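Local coordinates for bartonella effector protein (Bep) substrate of VirB T4SS (Bartonella clarridgeiae, PDB 4YK2) that carries a BID domain, a four-helix bundle topped with a hook, that probably serves as the signal for its export through the VirB type IV secretion system, at residues H32-Q35 / E36-E40; F49-Q52 / N53-A56; S97-K100 / Q101-N105. All coordinates share one frame; numbering follows the deposited sequence.

Interaction 1 of 3, residues H32-Q35 / E36-E40; sequences HSIQ and EQEKE
In the long first helix of the BID-domain bundle, 21-49, H32 and E36 sit one turn apart and illustrate how i/i+4 spacing lets an aliphatic carbon pack against an aromatic ring. The CG of E36 lies over one face of the imidazole, 3.9 Å from the centroid of the H32 ring, a CH-pi contact that comes closest at NE2 and CE1. Two first torsions produce it: the H32 ring swings anti to its backbone N (chi1 172°), and CG of E36 stands beside its own backbone N (chi1 -78°). The bend at chi2 of E36 then turns the carboxylate back, OE2 lying 4.1 Å from H32 CE1. Carboxylate and ring planes are 16° apart. No salt bridge forms; H32 ND1 and E36 OE2 stay 4.6 Å apart, although the negative charge may still favour a protonated imidazole. Farther round the helix I34 and E38 run side by side, CG2 of I34 approaching OE2 of E38 at 4.1 Å.

Beneath the side chains runs regular alpha-helical bonding, with E36 N to H32 O at 2.9 Å and E38 N to I34 O at 3.0 Å. S33 O accepts both Q37 N and water 1, which in turn accepts from NE2 of Q37, while S33 OG turns back to S30 O. S33, Q37 and E38 face helix 106-123, touching A119, A112, K115 and Y116.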
ATOM      1  N   HIS A  32       8.330  -4.809  13.188  1.00 34.69           N
ATOM      2  CA  HIS A  32       9.055  -5.258  12.007  1.00 33.62           C
ATOM      3  C   HIS A  32       8.140  -5.504  10.804  1.00 30.58           C
ATOM      4  O   HIS A  32       8.456  -5.096   9.690  1.00 29.59           O
ATOM      5  CB  HIS A  32       9.845  -6.530  12.312  1.00 31.27           C
ATOM      6  CG  HIS A  32      10.465  -7.149  11.103  1.00 29.99           C
ATOM      7  ND1 HIS A  32      11.626  -6.671  10.534  1.00 32.47           N
ATOM      8  CD2 HIS A  32      10.080  -8.205  10.344  1.00 31.92           C
ATOM      9  CE1 HIS A  32      11.931  -7.405   9.478  1.00 35.88           C
ATOM     10  NE2 HIS A  32      11.008  -8.341   9.339  1.00 32.13           N
ATOM     11  N   SER A  33       7.013  -6.173  11.016  1.00 29.46           N
ATOM     12  CA  SER A  33       6.135  -6.483   9.896  1.00 32.76           C
ATOM     13  C   SER A  33       5.465  -5.211   9.353  1.00 32.53           C
ATOM     14  O   SER A  33       5.167  -5.118   8.155  1.00 34.08           O
ATOM     15  CB  SER A  33       5.073  -7.493  10.302  1.00 37.25           C
ATOM     16  OG  SER A  33       4.289  -6.979  11.364  1.00 48.65           O
ATOM     17  N   ILE A  34       5.215  -4.247  10.236  1.00 31.80           N
ATOM     18  CA  ILE A  34       4.698  -2.945   9.811  1.00 34.57           C
ATOM     19  C   ILE A  34       5.720  -2.261   8.918  1.00 35.97           C
ATOM     20  O   ILE A  34       5.399  -1.786   7.824  1.00 30.75           O
ATOM     21  CB  ILE A  34       4.347  -2.053  11.007  1.00 28.83           C
ATOM     22  CG1 ILE A  34       3.141  -2.624  11.749  1.00 30.05           C
ATOM     23  CG2 ILE A  34       4.079  -0.604  10.540  1.00 31.30           C
ATOM     24  CD1 ILE A  34       2.785  -1.862  13.013  1.00 29.10           C
ATOM     25  N   GLN A  35       6.962  -2.231   9.389  1.00 33.48           N
ATOM     26  CA  GLN A  35       8.022  -1.561   8.660  1.00 34.64           C
ATOM     27  C   GLN A  35       8.291  -2.206   7.298  1.00 34.72           C
ATOM     28  O   GLN A  35       8.479  -1.499   6.309  1.00 28.27           O
ATOM     29  CB  GLN A  35       9.290  -1.537   9.491  1.00 36.52           C
ATOM     30  CG  GLN A  35      10.424  -0.760   8.872  1.00 37.70           C
ATOM     31  CD  GLN A  35      11.673  -0.804   9.735  1.00 53.75           C
ATOM     32  OE1 GLN A  35      12.265   0.236  10.058  1.00 54.86           O
ATOM     33  NE2 GLN A  35      12.077  -2.009  10.122  1.00 49.61           N
ATOM     34  N   GLU A  36       8.295  -3.535   7.236  1.00 27.08           N
ATOM     35  CA  GLU A  36       8.511  -4.205   5.961  1.00 27.56           C
ATOM     36  C   GLU A  36       7.397  -3.922   4.939  1.00 25.35           C
ATOM     37  O   GLU A  36       7.663  -3.845   3.741  1.00 25.58           O
ATOM     38  CB  GLU A  36       8.644  -5.722   6.159  1.00 32.38           C
ATOM     39  CG  GLU A  36      10.017  -6.158   6.691  1.00 54.48           C
ATOM     40  CD  GLU A  36      11.181  -5.611   5.858  1.00 70.75           C
ATOM     41  OE1 GLU A  36      11.332  -6.032   4.685  1.00 74.43           O
ATOM     42  OE2 GLU A  36      11.945  -4.760   6.377  1.00 73.62           O
ATOM     43  N   GLN A  37       6.155  -3.797   5.400  1.00 23.13           N
ATOM     44  CA  GLN A  37       5.063  -3.477   4.476  1.00 26.20           C
ATOM     45  C   GLN A  37       5.168  -2.042   3.988  1.00 26.81           C
ATOM     46  O   GLN A  37       4.918  -1.769   2.812  1.00 27.31           O
ATOM     47  CB  GLN A  37       3.701  -3.716   5.126  1.00 24.75           C
ATOM     48  CG  GLN A  37       3.435  -5.209   5.391  1.00 29.53           C
ATOM     49  CD  GLN A  37       3.714  -6.065   4.173  1.00 30.80           C
ATOM     50  OE1 GLN A  37       3.315  -5.723   3.055  1.00 32.61           O
ATOM     51  NE2 GLN A  37       4.400  -7.186   4.377  1.00 30.59           N
ATOM     52  N   GLU A  38       5.535  -1.127   4.884  1.00 24.81           N
ATOM     53  CA  GLU A  38       5.702   0.267   4.491  1.00 27.98           C
ATOM     54  C   GLU A  38       6.741   0.375   3.386  1.00 25.73           C
ATOM     55  O   GLU A  38       6.568   1.122   2.437  1.00 22.17           O
ATOM     56  CB  GLU A  38       6.113   1.144   5.675  1.00 27.90           C
ATOM     57  CG  GLU A  38       5.047   1.326   6.730  1.00 33.50           C
ATOM     58  CD  GLU A  38       5.529   2.200   7.878  1.00 41.41           C
ATOM     59  OE1 GLU A  38       6.748   2.210   8.139  1.00 46.70           O
ATOM     60  OE2 GLU A  38       4.701   2.874   8.516  1.00 44.83           O
ATOM     61  N   LYS A  39       7.823  -0.377   3.518  1.00 25.29           N
ATOM     62  CA  LYS A  39       8.873  -0.377   2.510  1.00 22.68           C
ATOM     63  C   LYS A  39       8.362  -0.918   1.168  1.00 23.30           C
ATOM     64  O   LYS A  39       8.618  -0.336   0.116  1.00 26.27           O
ATOM     65  CB  LYS A  39      10.064  -1.206   3.007  1.00 27.54           C
ATOM     66  CG  LYS A  39      11.267  -1.258   2.069  1.00 33.87           C
ATOM     67  CD  LYS A  39      12.371  -2.138   2.694  1.00 44.26           C
ATOM     68  CE  LYS A  39      13.681  -2.080   1.915  1.00 54.42           C
ATOM     69  NZ  LYS A  39      14.810  -2.709   2.667  1.00 64.18           N
ATOM     70  N   GLU A  40       7.658  -2.042   1.202  1.00 28.13           N
ATOM     71  CA  GLU A  40       7.139  -2.624  -0.028  1.00 29.37           C
ATOM     72  C   GLU A  40       6.063  -1.725  -0.658  1.00 26.91           C
ATOM     73  O   GLU A  40       5.979  -1.626  -1.885  1.00 25.33           O
ATOM     74  CB  GLU A  40       6.585  -4.029   0.234  1.00 33.23           C
ATOM     75  CG  GLU A  40       6.013  -4.749  -0.991  1.00 30.91           C
ATOM     76  CD  GLU A  40       7.070  -5.164  -2.016  1.00 37.76           C
ATOM     77  OE1 GLU A  40       8.242  -4.751  -1.902  1.00 39.36           O
ATOM     78  OE2 GLU A  40       6.726  -5.913  -2.952  1.00 38.58           O
TER
HETATM   79  O   HOH W   1       5.044  -8.000   7.046  1.00 40.81           O

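Interaction 2 of 3, residues F49-Q52 / N53-A56; sequences FGNQ and NQLA. With SO4 (sulfate ion), chain E.
Two overlapping type I beta turns, N51 to Q54 and N53 to A56, carry the chain from the end of helix 21-49 into helix 56-64, a compact connection between two helices of the BID domain. Most polar contacts come from N51. Its backbone O accepts the N-H of Q54 at 3.0 Å, closing the first turn, and its side chain reaches forward, OD1 accepting the N-H of N53 at 2.9 Å in an Asx turn, the donor standing 43° out of the amide plane. Water 2 bridges Q52 O, to which it donates, and L55 N, at the N-cap of the next helix.

The apolar contacts gather at F49, the last residue of the first helix. CG of Q54, anti to its backbone N (chi1 -170°), is put over a face of the F49 ring, 4.0 Å from its centroid, in a CH-pi contact. The bend at chi2 carries the amide on, bringing Q54 OE1 to 3.4 Å from N51 CB. L55 CD2 reaches F49 CE2 at 4.1 Å. Around them A84 and L86 touch F49, and F83 touches L55. A sulfate, probably from the crystallisation liquor, takes a hydrogen bond on its O2 from N51 ND2 at 3.0 Å.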
ATOM      1  N   PHE A  49       2.585   4.607  -9.483  1.00 21.17           N
ATOM      2  CA  PHE A  49       2.274   6.033  -9.593  1.00 21.88           C
ATOM      3  C   PHE A  49       3.474   6.912  -9.914  1.00 25.74           C
ATOM      4  O   PHE A  49       3.307   8.086 -10.237  1.00 25.08           O
ATOM      5  CB  PHE A  49       1.639   6.549  -8.292  1.00 18.68           C
ATOM      6  CG  PHE A  49       0.293   5.951  -7.988  1.00 21.87           C
ATOM      7  CD1 PHE A  49      -0.799   6.212  -8.810  1.00 23.81           C
ATOM      8  CD2 PHE A  49       0.109   5.153  -6.865  1.00 23.39           C
ATOM      9  CE1 PHE A  49      -2.050   5.683  -8.532  1.00 25.17           C
ATOM     10  CE2 PHE A  49      -1.143   4.608  -6.574  1.00 24.66           C
ATOM     11  CZ  PHE A  49      -2.228   4.873  -7.409  1.00 25.86           C
ATOM     12  N   GLY A  50       4.684   6.374  -9.809  1.00 25.42           N
ATOM     13  CA  GLY A  50       5.859   7.204 -10.023  1.00 23.90           C
ATOM     14  C   GLY A  50       6.177   8.059  -8.809  1.00 27.42           C
ATOM     15  O   GLY A  50       6.985   8.971  -8.893  1.00 24.03           O
ATOM     16  N   ASN A  51       5.543   7.761  -7.677  1.00 23.29           N
ATOM     17  CA  ASN A  51       5.786   8.500  -6.426  1.00 24.58           C
ATOM     18  C   ASN A  51       5.649   7.521  -5.269  1.00 23.73           C
ATOM     19  O   ASN A  51       4.559   7.032  -4.984  1.00 23.40           O
ATOM     20  CB  ASN A  51       4.810   9.679  -6.268  1.00 21.63           C
ATOM     21  CG  ASN A  51       5.082  10.524  -5.016  1.00 23.83           C
ATOM     22  OD1 ASN A  51       5.825  10.128  -4.113  1.00 25.45           O
ATOM     23  ND2 ASN A  51       4.485  11.703  -4.972  1.00 22.69           N
ATOM     24  N   GLN A  52       6.759   7.217  -4.612  1.00 19.70           N
ATOM     25  CA  GLN A  52       6.737   6.168  -3.597  1.00 24.09           C
ATOM     26  C   GLN A  52       5.878   6.563  -2.390  1.00 24.23           C
ATOM     27  O   GLN A  52       5.484   5.706  -1.599  1.00 25.08           O
ATOM     28  CB  GLN A  52       8.162   5.826  -3.153  1.00 22.46           C
ATOM     29  CG  GLN A  52       8.920   6.930  -2.489  1.00 26.01           C
ATOM     30  CD  GLN A  52      10.384   6.556  -2.296  1.00 31.29           C
ATOM     31  OE1 GLN A  52      10.711   5.405  -1.983  1.00 34.55           O
ATOM     32  NE2 GLN A  52      11.268   7.512  -2.521  1.00 31.59           N
ATOM     33  N   ASN A  53       5.577   7.856  -2.260  1.00 20.23           N
ATOM     34  CA  ASN A  53       4.711   8.320  -1.176  1.00 21.09           C
ATOM     35  C   ASN A  53       3.342   8.801  -1.659  1.00 23.16           C
ATOM     36  O   ASN A  53       2.688   9.585  -0.976  1.00 20.75           O
ATOM     37  CB  ASN A  53       5.410   9.437  -0.395  1.00 18.31           C
ATOM     38  CG  ASN A  53       6.698   8.962   0.248  1.00 22.86           C
ATOM     39  OD1 ASN A  53       6.727   7.915   0.904  1.00 28.78           O
ATOM     40  ND2 ASN A  53       7.774   9.697   0.024  1.00 26.34           N
ATOM     41  N   GLN A  54       2.905   8.327  -2.824  1.00 19.97           N
ATOM     42  CA  GLN A  54       1.638   8.785  -3.414  1.00 23.91           C
ATOM     43  C   GLN A  54       0.450   8.651  -2.444  1.00 24.00           C
ATOM     44  O   GLN A  54      -0.397   9.550  -2.329  1.00 18.81           O
ATOM     45  CB  GLN A  54       1.332   8.001  -4.704  1.00 19.48           C
ATOM     46  CG  GLN A  54       0.164   8.592  -5.501  1.00 17.78           C
ATOM     47  CD  GLN A  54       0.519   9.953  -6.054  1.00 23.23           C
ATOM     48  OE1 GLN A  54       1.467  10.086  -6.815  1.00 25.20           O
ATOM     49  NE2 GLN A  54      -0.202  10.975  -5.632  1.00 24.32           N
ATOM     50  N   LEU A  55       0.404   7.537  -1.724  1.00 20.56           N
ATOM     51  CA  LEU A  55      -0.744   7.243  -0.875  1.00 18.40           C
ATOM     52  C   LEU A  55      -0.494   7.518   0.606  1.00 23.73           C
ATOM     53  O   LEU A  55      -1.156   6.917   1.460  1.00 22.74           O
ATOM     54  CB  LEU A  55      -1.164   5.786  -1.047  1.00 17.88           C
ATOM     55  CG  LEU A  55      -1.466   5.349  -2.476  1.00 17.66           C
ATOM     56  CD1 LEU A  55      -1.738   3.843  -2.508  1.00 19.08           C
ATOM     57  CD2 LEU A  55      -2.648   6.152  -3.124  1.00 18.40           C
ATOM     58  N   ALA A  56       0.442   8.420   0.908  1.00 20.77           N
ATOM     59  CA  ALA A  56       0.748   8.777   2.304  1.00 22.95           C
ATOM     60  C   ALA A  56      -0.514   9.123   3.113  1.00 20.81           C
ATOM     61  O   ALA A  56      -0.677   8.670   4.246  1.00 20.11           O
ATOM     62  CB  ALA A  56       1.751   9.957   2.355  1.00 16.06           C
TER
HETATM   63  S   SO4 E 303       4.251  14.181  -7.886  1.00 99.10           S
HETATM   64  O1  SO4 E 303       5.048  13.217  -8.641  1.00 99.59           O
HETATM   65  O2  SO4 E 303       3.299  13.467  -7.038  1.00 98.33           O
HETATM   66  O3  SO4 E 303       3.508  15.023  -8.815  1.00104.97           O
HETATM   67  O4  SO4 E 303       5.127  15.021  -7.070  1.00 96.92           O
HETATM   68  O   HOH W   2       2.240   5.320  -1.333  1.00 18.67           O

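Interaction 3 of 3, residues S97-K100 / Q101-N105. With SO4 (sulfate ion), chain D.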
ATOM      1  N   SER A  97       5.329   0.629 -22.057  1.00 43.54           N
ATOM      2  CA  SER A  97       5.813  -0.424 -21.166  1.00 45.25           C
ATOM      3  C   SER A  97       5.719  -0.029 -19.694  1.00 40.40           C
ATOM      4  O   SER A  97       5.385  -0.847 -18.835  1.00 35.10           O
ATOM      5  CB  SER A  97       7.255  -0.788 -21.519  1.00 48.46           C
ATOM      6  OG  SER A  97       7.759  -1.757 -20.618  1.00 60.17           O
ATOM      7  N   LYS A  98       6.018   1.233 -19.411  1.00 35.24           N
ATOM      8  CA  LYS A  98       5.942   1.751 -18.058  1.00 34.41           C
ATOM      9  C   LYS A  98       4.507   1.669 -17.528  1.00 28.25           C
ATOM     10  O   LYS A  98       4.281   1.320 -16.372  1.00 30.00           O
ATOM     11  CB  LYS A  98       6.450   3.193 -18.021  1.00 39.09           C
ATOM     12  CG  LYS A  98       7.063   3.607 -16.703  1.00 44.18           C
ATOM     13  CD  LYS A  98       7.760   4.952 -16.823  1.00 49.67           C
ATOM     14  CE  LYS A  98       8.458   5.327 -15.534  1.00 57.85           C
ATOM     15  NZ  LYS A  98       9.203   6.615 -15.642  1.00 63.55           N
ATOM     16  N   ARG A  99       3.538   1.975 -18.381  1.00 28.83           N
ATOM     17  CA  ARG A  99       2.136   1.896 -17.986  1.00 27.21           C
ATOM     18  C   ARG A  99       1.724   0.451 -17.718  1.00 27.63           C
ATOM     19  O   ARG A  99       0.993   0.175 -16.769  1.00 24.79           O
ATOM     20  CB  ARG A  99       1.228   2.501 -19.056  1.00 22.13           C
ATOM     21  CG  ARG A  99      -0.258   2.352 -18.748  1.00 23.10           C
ATOM     22  CD  ARG A  99      -0.641   3.037 -17.434  1.00 24.14           C
ATOM     23  NE  ARG A  99      -0.293   4.463 -17.416  1.00 25.88           N
ATOM     24  CZ  ARG A  99      -1.098   5.443 -17.824  1.00 30.72           C
ATOM     25  NH1 ARG A  99      -2.312   5.169 -18.294  1.00 23.71           N
ATOM     26  NH2 ARG A  99      -0.690   6.706 -17.767  1.00 28.36           N
ATOM     27  N   LYS A 100       2.184  -0.466 -18.562  1.00 28.88           N
ATOM     28  CA  LYS A 100       1.858  -1.875 -18.386  1.00 35.15           C
ATOM     29  C   LYS A 100       2.436  -2.398 -17.069  1.00 29.64           C
ATOM     30  O   LYS A 100       1.752  -3.108 -16.345  1.00 30.50           O
ATOM     31  CB  LYS A 100       2.353  -2.701 -19.577  1.00 34.60           C
ATOM     32  CG  LYS A 100       1.612  -2.378 -20.882  1.00 37.93           C
ATOM     33  CD  LYS A 100       1.950  -3.357 -22.000  1.00 46.05           C
ATOM     34  CE  LYS A 100       1.068  -3.127 -23.222  1.00 55.08           C
ATOM     35  NZ  LYS A 100       1.315  -4.125 -24.306  1.00 61.42           N
ATOM     36  N   GLN A 101       3.666  -2.014 -16.735  1.00 32.26           N
ATOM     37  CA  GLN A 101       4.240  -2.408 -15.445  1.00 32.69           C
ATOM     38  C   GLN A 101       3.475  -1.794 -14.275  1.00 30.99           C
ATOM     39  O   GLN A 101       3.297  -2.445 -13.251  1.00 29.65           O
ATOM     40  CB  GLN A 101       5.717  -2.022 -15.346  1.00 38.09           C
ATOM     41  CG  GLN A 101       6.655  -2.911 -16.163  1.00 55.52           C
ATOM     42  CD  GLN A 101       6.415  -4.399 -15.933  1.00 65.51           C
ATOM     43  OE1 GLN A 101       6.013  -5.130 -16.847  1.00 65.32           O
ATOM     44  NE2 GLN A 101       6.664  -4.855 -14.708  1.00 70.01           N
ATOM     45  N   ALA A 102       3.034  -0.544 -14.423  1.00 23.27           N
ATOM     46  CA  ALA A 102       2.251   0.101 -13.374  1.00 22.20           C
ATOM     47  C   ALA A 102       1.000  -0.719 -13.084  1.00 28.22           C
ATOM     48  O   ALA A 102       0.727  -1.073 -11.925  1.00 23.85           O
ATOM     49  CB  ALA A 102       1.873   1.536 -13.775  1.00 20.71           C
ATOM     50  N   GLU A 103       0.260  -1.041 -14.146  1.00 24.60           N
ATOM     51  CA  GLU A 103      -0.989  -1.786 -14.011  1.00 26.01           C
ATOM     52  C   GLU A 103      -0.763  -3.172 -13.410  1.00 27.61           C
ATOM     53  O   GLU A 103      -1.549  -3.620 -12.580  1.00 24.59           O
ATOM     54  CB  GLU A 103      -1.703  -1.902 -15.365  1.00 28.48           C
ATOM     55  CG  GLU A 103      -2.322  -0.575 -15.810  1.00 30.94           C
ATOM     56  CD  GLU A 103      -3.130  -0.678 -17.100  1.00 36.43           C
ATOM     57  OE1 GLU A 103      -3.073  -1.726 -17.780  1.00 38.30           O
ATOM     58  OE2 GLU A 103      -3.821   0.303 -17.432  1.00 35.27           O
ATOM     59  N   LYS A 104       0.319  -3.833 -13.813  1.00 21.72           N
ATOM     60  CA  LYS A 104       0.585  -5.196 -13.354  1.00 30.28           C
ATOM     61  C   LYS A 104       1.069  -5.247 -11.912  1.00 29.71           C
ATOM     62  O   LYS A 104       1.267  -6.326 -11.366  1.00 28.60           O
ATOM     63  CB  LYS A 104       1.615  -5.880 -14.252  1.00 32.38           C
ATOM     64  CG  LYS A 104       1.074  -6.270 -15.614  1.00 49.12           C
ATOM     65  CD  LYS A 104       2.201  -6.719 -16.537  1.00 61.81           C
ATOM     66  CE  LYS A 104       1.729  -6.823 -17.980  1.00 70.51           C
ATOM     67  NZ  LYS A 104       2.832  -7.226 -18.897  1.00 75.38           N
ATOM     68  N   ASN A 105       1.244  -4.092 -11.283  1.00 28.21           N
ATOM     69  CA  ASN A 105       1.688  -4.092  -9.896  1.00 26.09           C
ATOM     70  C   ASN A 105       0.626  -3.600  -8.927  1.00 27.85           C
ATOM     71  O   ASN A 105       0.848  -3.579  -7.723  1.00 27.58           O
ATOM     72  CB  ASN A 105       2.966  -3.266  -9.763  1.00 27.53           C
ATOM     73  CG  ASN A 105       4.196  -4.074 -10.122  1.00 31.28           C
ATOM     74  OD1 ASN A 105       4.725  -4.796  -9.290  1.00 30.41           O
ATOM     75  ND2 ASN A 105       4.626  -3.989 -11.377  1.00 30.04           N
TER
HETATM   76  S   SO4 D 302       7.770   1.518 -24.846  1.00124.15           S
HETATM   77  O1  SO4 D 302       8.914   0.655 -24.563  1.00124.84           O
HETATM   78  O2  SO4 D 302       6.539   0.825 -24.477  1.00124.62           O
HETATM   79  O3  SO4 D 302       7.885   2.750 -24.072  1.00124.95           O
HETATM   80  O4  SO4 D 302       7.735   1.838 -26.270  1.00124.70           O
HETATM   81  O   HOH W   3       6.103  -3.926 -19.314  1.00 51.39           O
HETATM   82  O   HOH W   4      -4.010   2.738 -18.599  1.00 37.71           O
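Helix 97-103 is a short run of i to i+4 bonds, from Q101 N to S97 O through to K104 N to K100 O, all close to 3.0 Å. Its side chains show how water can couple residues one turn apart when their polar ends do not meet. R99 and E103 cross at a slant, guanidinium and carboxylate planes 43° apart and NH1 of R99 5.2 Å from OE2 of E103. Water 4 spans the gap: lying at the guanidinium edge and in its plane, it accepts from R99 NH1 at 3.0 Å and donates to E103 OE2 at 2.7 Å. A second water repeats the pattern: water 3 accepts from S97 OG and donates to Q101 OE1.

ND2 of N105 donates to Q101 O at 2.8 Å, almost straight (175°) and with Q101 O in the amide plane of N105, whose side chain rests on L44, I47 and V48 of helix 21-49. S97 N donates to O2 of a sulfate, probably from the crystallisation liquor, at 2.7 Å; an anion at this end of a helix probably gains from the helix dipole. Bonds from R99 NE to A87 O and from NH2 to G88 O fix the guanidinium against the loop that precedes the 90-95 hairpin, and OE1 of E103 forms a salt bridge with K95. The charges of R99 and E103 are thus linked through water and outside partners, not by direct ion pairing.

Overall arrangement
From the N terminus the three contacts follow in series, none nested in or crossing another. Interaction 1 lies within helix 21-49 and closes no loop; S33, Q37 and E38 there pack on helix 106-123. Interaction 2 comes where that helix ends, and its turns close the short link into helix 56-64. Interaction 3, far along the chain after the two-stranded hairpin of 90-91 and 94-95, occupies helix 97-103 and leads to the final helix. Centres of interactions 1 and 3 lie about 23 Å apart, with interaction 2 about 15 Å from each. The 83-88 loop runs past the last two, touching F49, Q54 and L55 from one and R99 and E103 from the other, while these contacts do not themselves touch.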